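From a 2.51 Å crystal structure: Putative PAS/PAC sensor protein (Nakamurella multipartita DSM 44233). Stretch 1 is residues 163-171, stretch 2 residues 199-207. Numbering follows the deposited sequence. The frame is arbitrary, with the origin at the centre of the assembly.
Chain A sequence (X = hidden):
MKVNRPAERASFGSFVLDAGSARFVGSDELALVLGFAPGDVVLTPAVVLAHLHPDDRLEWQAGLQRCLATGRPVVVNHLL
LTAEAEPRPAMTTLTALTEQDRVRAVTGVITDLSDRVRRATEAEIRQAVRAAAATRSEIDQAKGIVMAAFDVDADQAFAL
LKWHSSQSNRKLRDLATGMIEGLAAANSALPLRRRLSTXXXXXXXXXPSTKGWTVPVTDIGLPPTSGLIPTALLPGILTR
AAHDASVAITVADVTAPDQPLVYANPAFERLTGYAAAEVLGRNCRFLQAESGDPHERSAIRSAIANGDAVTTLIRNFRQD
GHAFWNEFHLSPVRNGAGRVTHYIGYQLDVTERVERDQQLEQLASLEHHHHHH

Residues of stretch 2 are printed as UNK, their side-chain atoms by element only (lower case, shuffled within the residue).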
# COMPACT_ATOMS: atom_id res chain seq x y z
N TRP A 163 11.19 8.52 -8.33
CA TRP A 163 11.10 9.86 -8.90
C TRP A 163 10.49 10.84 -7.91
O TRP A 163 11.04 11.91 -7.66
CB TRP A 163 10.29 9.82 -10.20
CG TRP A 163 9.96 11.17 -10.75
CD1 TRP A 163 8.71 11.73 -10.86
CD2 TRP A 163 10.88 12.13 -11.27
NE1 TRP A 163 8.81 12.98 -11.41
CE2 TRP A 163 10.13 13.25 -11.68
CE3 TRP A 163 12.27 12.15 -11.43
CZ2 TRP A 163 10.72 14.38 -12.23
CZ3 TRP A 163 12.85 13.28 -11.99
CH2 TRP A 163 12.08 14.38 -12.38
N HIS A 164 9.34 10.47 -7.33
CA HIS A 164 8.66 11.38 -6.41
C HIS A 164 9.42 11.52 -5.10
O HIS A 164 9.30 12.56 -4.43
CB HIS A 164 7.24 10.88 -6.16
CG HIS A 164 6.36 10.95 -7.38
ND1 HIS A 164 6.34 12.05 -8.21
CD2 HIS A 164 5.49 10.06 -7.90
CE1 HIS A 164 5.48 11.83 -9.19
NE2 HIS A 164 4.95 10.63 -9.03
N SER A 165 10.18 10.50 -4.70
CA SER A 165 11.08 10.66 -3.57
C SER A 165 12.15 11.71 -3.86
O SER A 165 12.45 12.55 -3.02
CB SER A 165 11.73 9.32 -3.22
OG SER A 165 10.74 8.36 -2.90
N SER A 166 12.71 11.66 -5.07
CA SER A 166 13.70 12.66 -5.48
C SER A 166 13.08 14.05 -5.52
O SER A 166 13.64 15.00 -4.95
CB SER A 166 14.27 12.28 -6.84
OG SER A 166 15.35 13.12 -7.20
N GLN A 167 11.93 14.20 -6.18
CA GLN A 167 11.35 15.52 -6.38
C GLN A 167 10.96 16.17 -5.06
O GLN A 167 11.04 17.40 -4.93
CB GLN A 167 10.13 15.43 -7.30
CG GLN A 167 10.46 15.01 -8.73
CD GLN A 167 11.54 15.87 -9.36
OE1 GLN A 167 12.73 15.59 -9.22
NE2 GLN A 167 11.13 16.92 -10.06
N SER A 168 10.55 15.39 -4.07
CA SER A 168 10.19 15.91 -2.76
C SER A 168 11.36 15.90 -1.79
O SER A 168 11.18 16.25 -0.62
CB SER A 168 9.02 15.11 -2.17
OG SER A 168 9.36 13.74 -2.04
N ASN A 169 12.56 15.54 -2.26
CA ASN A 169 13.74 15.44 -1.41
C ASN A 169 13.45 14.62 -0.15
O ASN A 169 13.71 15.04 0.98
CB ASN A 169 14.27 16.83 -1.06
CG ASN A 169 15.63 16.78 -0.38
OD1 ASN A 169 16.17 15.70 -0.13
ND2 ASN A 169 16.19 17.95 -0.10
N ARG A 170 12.91 13.43 -0.37
CA ARG A 170 12.60 12.49 0.70
C ARG A 170 13.26 11.15 0.40
O ARG A 170 13.57 10.83 -0.75
CB ARG A 170 11.08 12.28 0.84
CG ARG A 170 10.32 13.49 1.32
CD ARG A 170 8.81 13.28 1.20
NE ARG A 170 8.05 14.39 1.78
CZ ARG A 170 7.28 14.30 2.87
NH1 ARG A 170 7.13 13.15 3.51
NH2 ARG A 170 6.65 15.38 3.30
N LYS A 171 13.49 10.37 1.45
CA LYS A 171 13.90 8.99 1.27
C LYS A 171 12.69 8.14 0.88
O LYS A 171 11.59 8.32 1.42
CB LYS A 171 14.55 8.43 2.53
CG LYS A 171 15.91 9.01 2.85
CD LYS A 171 16.67 8.10 3.80
CE LYS A 171 18.06 8.63 4.12
NZ LYS A 171 18.81 7.71 5.02
N UNK A 199 -1.91 13.89 -3.26
CA UNK A 199 -1.11 13.42 -2.13
C UNK A 199 0.37 13.63 -2.41
O UNK A 199 1.12 14.10 -1.54
c UNK A 199 -1.42 11.94 -1.83
c UNK A 199 -0.40 11.37 -0.85
c UNK A 199 -2.83 11.80 -1.28
N UNK A 200 0.82 13.29 -3.61
CA UNK A 200 2.22 13.52 -3.97
C UNK A 200 2.57 15.00 -3.90
O UNK A 200 3.64 15.36 -3.40
c UNK A 200 2.50 12.96 -5.37
c UNK A 200 2.58 11.46 -5.42
c UNK A 200 3.35 9.37 -4.51
c UNK A 200 1.95 10.76 -6.44
c UNK A 200 3.27 10.74 -4.46
c UNK A 200 2.01 9.38 -6.50
c UNK A 200 2.71 8.68 -5.53
N UNK A 201 1.69 15.87 -4.39
CA UNK A 201 1.99 17.30 -4.37
C UNK A 201 1.91 17.86 -2.96
O UNK A 201 2.69 18.75 -2.60
o UNK A 201 -0.30 17.89 -4.85
c UNK A 201 1.17 17.53 -6.72
c UNK A 201 1.04 18.05 -5.30
N UNK A 202 0.98 17.36 -2.14
CA UNK A 202 0.92 17.78 -0.75
C UNK A 202 2.21 17.44 -0.00
O UNK A 202 2.51 18.07 1.01
c UNK A 202 -1.59 17.76 -0.41
o UNK A 202 -2.63 17.19 -0.02
o UNK A 202 -1.60 18.81 -1.08
c UNK A 202 -0.26 17.13 -0.03
N UNK A 203 2.96 16.44 -0.48
CA UNK A 203 4.21 16.04 0.14
C UNK A 203 5.42 16.76 -0.43
O UNK A 203 6.55 16.45 -0.04
c UNK A 203 4.40 14.53 -0.00
c UNK A 203 3.51 13.70 0.90
s UNK A 203 3.98 11.96 0.93
c UNK A 203 3.76 11.52 -0.79
N UNK A 204 5.22 17.70 -1.35
CA UNK A 204 6.30 18.49 -1.91
C UNK A 204 6.62 18.22 -3.36
O UNK A 204 7.39 18.98 -3.96
N UNK A 205 6.05 17.17 -3.95
CA UNK A 205 6.27 16.93 -5.37
C UNK A 205 5.67 18.09 -6.17
O UNK A 205 4.65 18.67 -5.78
s UNK A 205 6.27 14.17 -4.92
c UNK A 205 5.64 15.61 -5.80
N UNK A 206 6.28 18.46 -7.29
CA UNK A 206 5.76 19.59 -8.06
C UNK A 206 4.39 19.29 -8.64
O UNK A 206 4.02 18.14 -8.88
c UNK A 206 7.46 17.83 -7.92
c UNK A 206 7.54 18.50 -9.26
c UNK A 206 6.80 19.79 -9.17
N UNK A 207 3.62 20.36 -8.86
CA UNK A 207 2.26 20.20 -9.35
C UNK A 207 2.27 19.64 -10.77
O UNK A 207 3.21 19.88 -11.54
c UNK A 207 1.54 21.54 -9.33

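Position 199 carries three side-chain carbons, one bearing the other two, and touches nothing on stretch 1; this is Val-199, a buried residue in the last turns of its helix.

Position 200 has one carbon followed by a ring of six, with no heteroatom. The ring stacks face to face with the ring of His-164, centroids 4.3 Å apart and planes tilted by 27°. It is Phe-200; the closest atoms are CE2 of Phe-200 and CD2 of His-164, at 3.8 Å. His-164 NE2 is hydrogen-bonded elsewhere in the structure.

At 201 a carbon carries one oxygen and one carbon, out of reach of stretch 1: Thr-201. At 202 two carbons end in two oxygens; the CA-to-CB bond points away from stretch 1, the side chain makes no contact there, and the residue is exposed: Asp-202.

Position 203 has an unbranched chain of two carbons, a sulfur and a carbon. Its CB lies over one face of the Arg-170 guanidinium, 4.1 Å from Arg-170 NE, while the end of the side chain leads away. Only methionine supplies such a chain. Met-203 O accepts a weak hydrogen bond from Arg-170 NE at 3.1 Å.

Position 204 has no side-chain atoms and a phi of 111°. A CB here would be jammed against the carbonyl oxygen of Met-203, and its ideal position falls 3.6 Å from Ser-168 CB. The backbone itself calls for glycine: Gly-204, closing the helix in a Schellman motif.

Position 205 shows one carbon and one sulfur; the sulfur sits 3.5 Å from His-164 O and 3.6 Å from His-164 CB, and meets the imidazole obliquely. This is Cys-205.

At 206 three carbons close a ring onto the backbone nitrogen, and the ring packs against Gln-167: Pro-206, with its CD 3.6 Å from Gln-167 CB. A single carbon at 207, beyond reach of stretch 1, makes Ala-207.

The rule is two helix ends packed together. Asn-169 and Gly-204 each leave their helix with positive phi in a Schellman motif, and the CA atoms come nearest at Ser-168 CA and Gly-204 CA, 4.7 Å apart. Ser-168 OG turns back to His-164 O at 2.7 Å, so the hydroxyl is satisfied within its own stretch while Ser-168 CB packs 3.5 Å from Met-203 O. The aromatic stack, the small thiol and the proline ring supply close packing; the one hydrogen bond across the contact, from Arg-170, is weak. Together the two stretches bury 398 Å², both sides summed.

Stretch 2, residues 199-207: VFTDMGCPA
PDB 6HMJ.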